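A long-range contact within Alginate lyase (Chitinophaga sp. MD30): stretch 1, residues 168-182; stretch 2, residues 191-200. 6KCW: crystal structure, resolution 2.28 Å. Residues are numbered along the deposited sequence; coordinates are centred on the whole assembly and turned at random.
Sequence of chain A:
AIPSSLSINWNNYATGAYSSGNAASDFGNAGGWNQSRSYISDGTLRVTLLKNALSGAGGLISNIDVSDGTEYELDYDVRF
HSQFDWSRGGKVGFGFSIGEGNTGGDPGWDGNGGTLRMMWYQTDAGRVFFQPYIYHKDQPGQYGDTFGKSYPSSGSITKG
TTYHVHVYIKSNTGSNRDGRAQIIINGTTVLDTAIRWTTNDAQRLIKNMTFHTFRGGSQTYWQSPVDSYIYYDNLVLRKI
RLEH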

# COMPACT_ATOMS: atom_id res chain seq x y z
N TYR A 168 0.65 -6.47 -8.78
CA TYR A 168 -0.14 -6.63 -9.99
C TYR A 168 -1.57 -6.94 -9.59
O TYR A 168 -1.80 -7.79 -8.72
N ILE A 169 -2.53 -6.27 -10.22
CA ILE A 169 -3.95 -6.40 -9.89
C ILE A 169 -4.75 -6.47 -11.18
O ILE A 169 -4.44 -5.80 -12.17
N LYS A 170 -5.78 -7.31 -11.18
CA LYS A 170 -6.67 -7.47 -12.32
C LYS A 170 -8.10 -7.54 -11.81
O LYS A 170 -8.39 -8.33 -10.91
N SER A 171 -8.98 -6.71 -12.38
CA SER A 171 -10.40 -6.78 -12.06
C SER A 171 -10.98 -8.15 -12.38
O SER A 171 -10.53 -8.85 -13.30
N ASN A 172 -12.00 -8.54 -11.61
CA ASN A 172 -12.81 -9.68 -11.97
C ASN A 172 -13.99 -9.17 -12.80
O ASN A 172 -14.11 -7.97 -13.05
N THR A 173 -14.81 -10.08 -13.30
CA THR A 173 -16.03 -9.74 -14.01
C THR A 173 -17.22 -10.41 -13.33
O THR A 173 -17.13 -11.57 -12.93
N GLY A 174 -18.33 -9.68 -13.21
CA GLY A 174 -19.54 -10.25 -12.65
C GLY A 174 -19.30 -10.93 -11.31
O GLY A 174 -18.64 -10.38 -10.42
N SER A 175 -19.85 -12.13 -11.15
CA SER A 175 -19.60 -12.92 -9.95
C SER A 175 -18.49 -13.94 -10.14
O SER A 175 -18.33 -14.83 -9.29
N ASN A 176 -17.70 -13.81 -11.21
CA ASN A 176 -16.62 -14.74 -11.52
C ASN A 176 -15.38 -14.46 -10.67
O ASN A 176 -15.14 -13.33 -10.22
N ARG A 177 -14.60 -15.52 -10.47
CA ARG A 177 -13.31 -15.44 -9.78
C ARG A 177 -12.18 -15.35 -10.80
O ARG A 177 -11.27 -16.16 -10.81
N ASP A 178 -12.26 -14.36 -11.69
CA ASP A 178 -11.29 -14.21 -12.76
C ASP A 178 -10.39 -12.99 -12.57
O ASP A 178 -9.62 -12.65 -13.47
N GLY A 179 -10.43 -12.35 -11.40
CA GLY A 179 -9.51 -11.28 -11.10
C GLY A 179 -8.15 -11.82 -10.69
O GLY A 179 -7.85 -13.00 -10.83
N ARG A 180 -7.32 -10.93 -10.17
CA ARG A 180 -5.98 -11.33 -9.75
C ARG A 180 -5.44 -10.35 -8.72
O ARG A 180 -5.61 -9.14 -8.88
N ALA A 181 -4.77 -10.88 -7.70
CA ALA A 181 -4.01 -10.06 -6.75
C ALA A 181 -2.62 -10.66 -6.60
O ALA A 181 -2.48 -11.84 -6.26
N GLN A 182 -1.58 -9.85 -6.83
CA GLN A 182 -0.22 -10.37 -6.80
C GLN A 182 0.71 -9.39 -6.10
O GLN A 182 0.67 -8.19 -6.37
N LEU A 191 2.26 -13.27 -2.76
CA LEU A 191 0.89 -13.63 -3.06
C LEU A 191 0.71 -13.56 -4.57
O LEU A 191 1.06 -12.54 -5.18
N ASP A 192 0.17 -14.62 -5.16
CA ASP A 192 -0.19 -14.61 -6.58
C ASP A 192 -1.41 -15.52 -6.72
O ASP A 192 -1.28 -16.72 -6.98
N THR A 193 -2.59 -14.94 -6.53
CA THR A 193 -3.83 -15.71 -6.51
C THR A 193 -4.87 -15.10 -7.44
O THR A 193 -4.93 -13.88 -7.62
N ALA A 194 -5.69 -15.97 -8.02
CA ALA A 194 -6.90 -15.47 -8.64
C ALA A 194 -7.86 -15.09 -7.53
O ALA A 194 -7.76 -15.57 -6.40
N ILE A 195 -8.79 -14.18 -7.84
CA ILE A 195 -9.56 -13.53 -6.79
C ILE A 195 -10.83 -12.96 -7.40
O ILE A 195 -10.89 -12.67 -8.60
N ARG A 196 -11.85 -12.79 -6.57
CA ARG A 196 -13.05 -12.05 -6.91
C ARG A 196 -13.01 -10.76 -6.11
O ARG A 196 -12.97 -10.80 -4.88
N TRP A 197 -12.96 -9.62 -6.81
CA TRP A 197 -12.95 -8.31 -6.15
C TRP A 197 -14.35 -7.80 -5.89
O TRP A 197 -14.63 -7.28 -4.80
N THR A 198 -15.23 -7.92 -6.88
CA THR A 198 -16.54 -7.29 -6.86
C THR A 198 -17.57 -8.26 -7.43
O THR A 198 -17.24 -9.16 -8.22
N THR A 199 -18.84 -8.08 -7.03
CA THR A 199 -19.94 -8.66 -7.78
C THR A 199 -20.78 -7.61 -8.49
O THR A 199 -21.62 -7.98 -9.33
N ASN A 200 -20.55 -6.33 -8.23
CA ASN A 200 -21.18 -5.22 -8.93
C ASN A 200 -20.23 -4.72 -10.01
O ASN A 200 -19.18 -4.14 -9.69

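Trp197 buries more of its surface against the opposing stretch, 104 Å², than any other residue here, and its CA-to-CB bond points toward that stretch. With chi1 at -63° (m) and chi2 at 104°, the indole reaches across the backbone of 169-172 and the strand that includes Arg180 and Ala181. Ile169, t at both chi angles, lays its CD1 over one ring face, 4.1 Å from the centroid of the six-membered ring and 28° off the normal, which qualifies as a CH-pi contact; its CG1 lies 3.5 Å from Trp197 CZ2. Ala181 CB is equally near Trp197 CZ2, at 3.5 Å. Two backbone carbonyls lie at the ring edge, near its plane: Trp197 NE1 donates weakly to Lys170 O (2.8 Å, 127°) and, at longer range and also weakly, to Arg180 O (3.5 Å, 135°). The same ring limits what can sit at Gly179: an idealised CB there would fall 2.9 Å from Trp197 CD1 and 2.8 Å from Ile195 O, both clashes.

Ala181 loses 87 Å² and occupies the same sheet face as Thr193 and Ile195. The small Ala181 CB fits among larger groups, 4.1 Å from Ile195 CD1 and 4.2 Å from Leu191 CD2, in addition to the indole. Ile195 is t,t and Leu191 is t,p. The backbone pairing beneath is nearly linear: Ala181 N to Thr193 O is 3.0 Å at 171°, and Thr193 N to Ala181 O is 3.1 Å at 173°.

On the other face, Arg180 and Gln182 converge on one acceptor. Asp192 (chi1 t) places OD1 3.0 Å from Arg180 NE, a salt bridge, and 3.2 Å from Gln182 NE2, a weak hydrogen bond. The off-well chi2 of Arg180, 91°, accompanies a side chain whose end comes nearer to Asp192.

Arg177 covers 83 Å² with an extended t,t,t chain. Its guanidinium lays one face over Ala194 O and Ile195 N; although Arg177 NH2 is 2.9 Å from Ala194 O, the angle is too poor for a hydrogen bond.

Beyond the strands, Asn172 (chi1 p) points toward stretch 2 and works as a polar clamp. Its OD1 accepts from Thr198 N (2.7 Å, 157°) and weakly from Trp197 N (2.7 Å, 130°), while Asn172 ND2 donates to Thr198 O (2.8 Å, 155°). Water 1 extends this link, donating to Gly174 O (3.0 Å) and accepting from Thr198 OG1 (2.9 Å). Water 2 joins Ser175 OG (2.5 Å) to Thr199 O (2.9 Å).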

# COMPACT_ATOMS: atom_id res chain seq x y z
CB TYR A 168 0.39 -7.77 -10.87
CG TYR A 168 -0.51 -8.13 -12.04
CD1 TYR A 168 -0.88 -7.17 -12.97
CD2 TYR A 168 -0.97 -9.43 -12.23
CE1 TYR A 168 -1.69 -7.48 -14.04
CE2 TYR A 168 -1.79 -9.76 -13.30
CZ TYR A 168 -2.14 -8.77 -14.21
OH TYR A 168 -2.96 -9.06 -15.28
CB ILE A 169 -4.43 -5.24 -8.99
CG1 ILE A 169 -5.85 -5.49 -8.49
CG2 ILE A 169 -4.39 -3.93 -9.73
CD1 ILE A 169 -6.32 -4.44 -7.60
CB LYS A 170 -6.30 -8.72 -13.12
CG LYS A 170 -7.16 -9.01 -14.33
CD LYS A 170 -6.92 -10.46 -14.72
CE LYS A 170 -6.99 -10.67 -16.22
NZ LYS A 170 -8.34 -11.04 -16.68
CB SER A 171 -11.16 -5.72 -12.85
OG SER A 171 -10.52 -4.48 -12.74
CB ASN A 172 -13.24 -10.47 -10.73
CG ASN A 172 -14.38 -9.79 -9.95
OD1 ASN A 172 -14.15 -8.86 -9.16
ND2 ASN A 172 -15.60 -10.27 -10.15
CB THR A 173 -16.00 -10.19 -15.48
OG1 THR A 173 -16.02 -11.62 -15.51
CG2 THR A 173 -14.76 -9.73 -16.17
CB SER A 175 -20.89 -13.61 -9.49
OG SER A 175 -21.75 -12.69 -8.81
CB ASN A 176 -16.22 -14.66 -13.00
CG ASN A 176 -17.38 -14.91 -13.94
OD1 ASN A 176 -17.99 -15.99 -13.93
ND2 ASN A 176 -17.70 -13.91 -14.76
CB ARG A 177 -13.13 -16.65 -8.87
CG ARG A 177 -12.07 -16.50 -7.78
CD ARG A 177 -11.48 -17.85 -7.40
NE ARG A 177 -10.38 -17.74 -6.45
CZ ARG A 177 -9.26 -18.47 -6.50
NH1 ARG A 177 -9.10 -19.36 -7.47
NH2 ARG A 177 -8.31 -18.30 -5.59
CB ASP A 178 -12.00 -14.17 -14.12
CG ASP A 178 -13.09 -13.11 -14.19
OD1 ASP A 178 -13.48 -12.55 -13.13
OD2 ASP A 178 -13.58 -12.86 -15.32
CB ARG A 180 -5.02 -11.39 -10.95
CG ARG A 180 -3.79 -12.24 -10.71
CD ARG A 180 -4.04 -13.70 -11.17
NE ARG A 180 -2.78 -14.43 -11.23
CZ ARG A 180 -2.13 -14.73 -12.36
NH1 ARG A 180 -2.65 -14.38 -13.53
NH2 ARG A 180 -0.99 -15.40 -12.31
CB ALA A 181 -4.72 -10.00 -5.39
CB GLN A 182 0.28 -10.65 -8.22
CG GLN A 182 1.74 -11.11 -8.31
CD GLN A 182 2.21 -11.30 -9.75
OE1 GLN A 182 2.95 -10.48 -10.29
NE2 GLN A 182 1.78 -12.39 -10.37
CB LEU A 191 -0.10 -12.70 -2.36
CG LEU A 191 -1.57 -12.91 -2.74
CD1 LEU A 191 -2.10 -14.19 -2.11
CD2 LEU A 191 -2.43 -11.71 -2.35
CB ASP A 192 0.97 -15.05 -7.46
CG ASP A 192 0.57 -15.23 -8.93
OD1 ASP A 192 -0.38 -14.55 -9.38
OD2 ASP A 192 1.20 -16.06 -9.63
CB THR A 193 -4.44 -15.77 -5.11
OG1 THR A 193 -5.70 -16.47 -5.18
CG2 THR A 193 -4.70 -14.38 -4.59
CB ALA A 194 -7.49 -16.52 -9.59
CB ILE A 195 -8.72 -12.42 -6.10
CG1 ILE A 195 -9.28 -12.06 -4.73
CG2 ILE A 195 -8.65 -11.20 -6.98
CD1 ILE A 195 -8.52 -10.93 -4.04
CB ARG A 196 -14.30 -12.88 -6.61
CG ARG A 196 -15.65 -12.19 -6.77
CD ARG A 196 -16.77 -13.22 -6.88
NE ARG A 196 -16.82 -14.09 -5.72
CZ ARG A 196 -17.85 -14.90 -5.43
NH1 ARG A 196 -18.93 -14.95 -6.22
NH2 ARG A 196 -17.81 -15.64 -4.33
CB TRP A 197 -12.22 -7.27 -7.00
CG TRP A 197 -10.78 -7.55 -7.21
CD1 TRP A 197 -10.22 -8.02 -8.34
CD2 TRP A 197 -9.72 -7.38 -6.26
NE1 TRP A 197 -8.87 -8.16 -8.16
CE2 TRP A 197 -8.54 -7.77 -6.89
CE3 TRP A 197 -9.67 -6.93 -4.93
CZ2 TRP A 197 -7.29 -7.73 -6.25
CZ3 TRP A 197 -8.45 -6.90 -4.30
CH2 TRP A 197 -7.27 -7.30 -4.96
CB THR A 198 -16.53 -5.99 -7.68
OG1 THR A 198 -16.14 -6.29 -9.03
CG2 THR A 198 -15.53 -4.99 -7.12
CB THR A 199 -20.83 -9.52 -6.87
OG1 THR A 199 -21.06 -8.86 -5.62
CG2 THR A 199 -20.16 -10.88 -6.61
CB ASN A 200 -21.52 -4.10 -7.96
CG ASN A 200 -22.01 -2.84 -8.65
OD1 ASN A 200 -22.58 -2.89 -9.74
ND2 ASN A 200 -21.79 -1.69 -8.01
O HOH W 1 -18.40 -7.39 -10.43
O HOH W 2 -22.66 -10.62 -9.83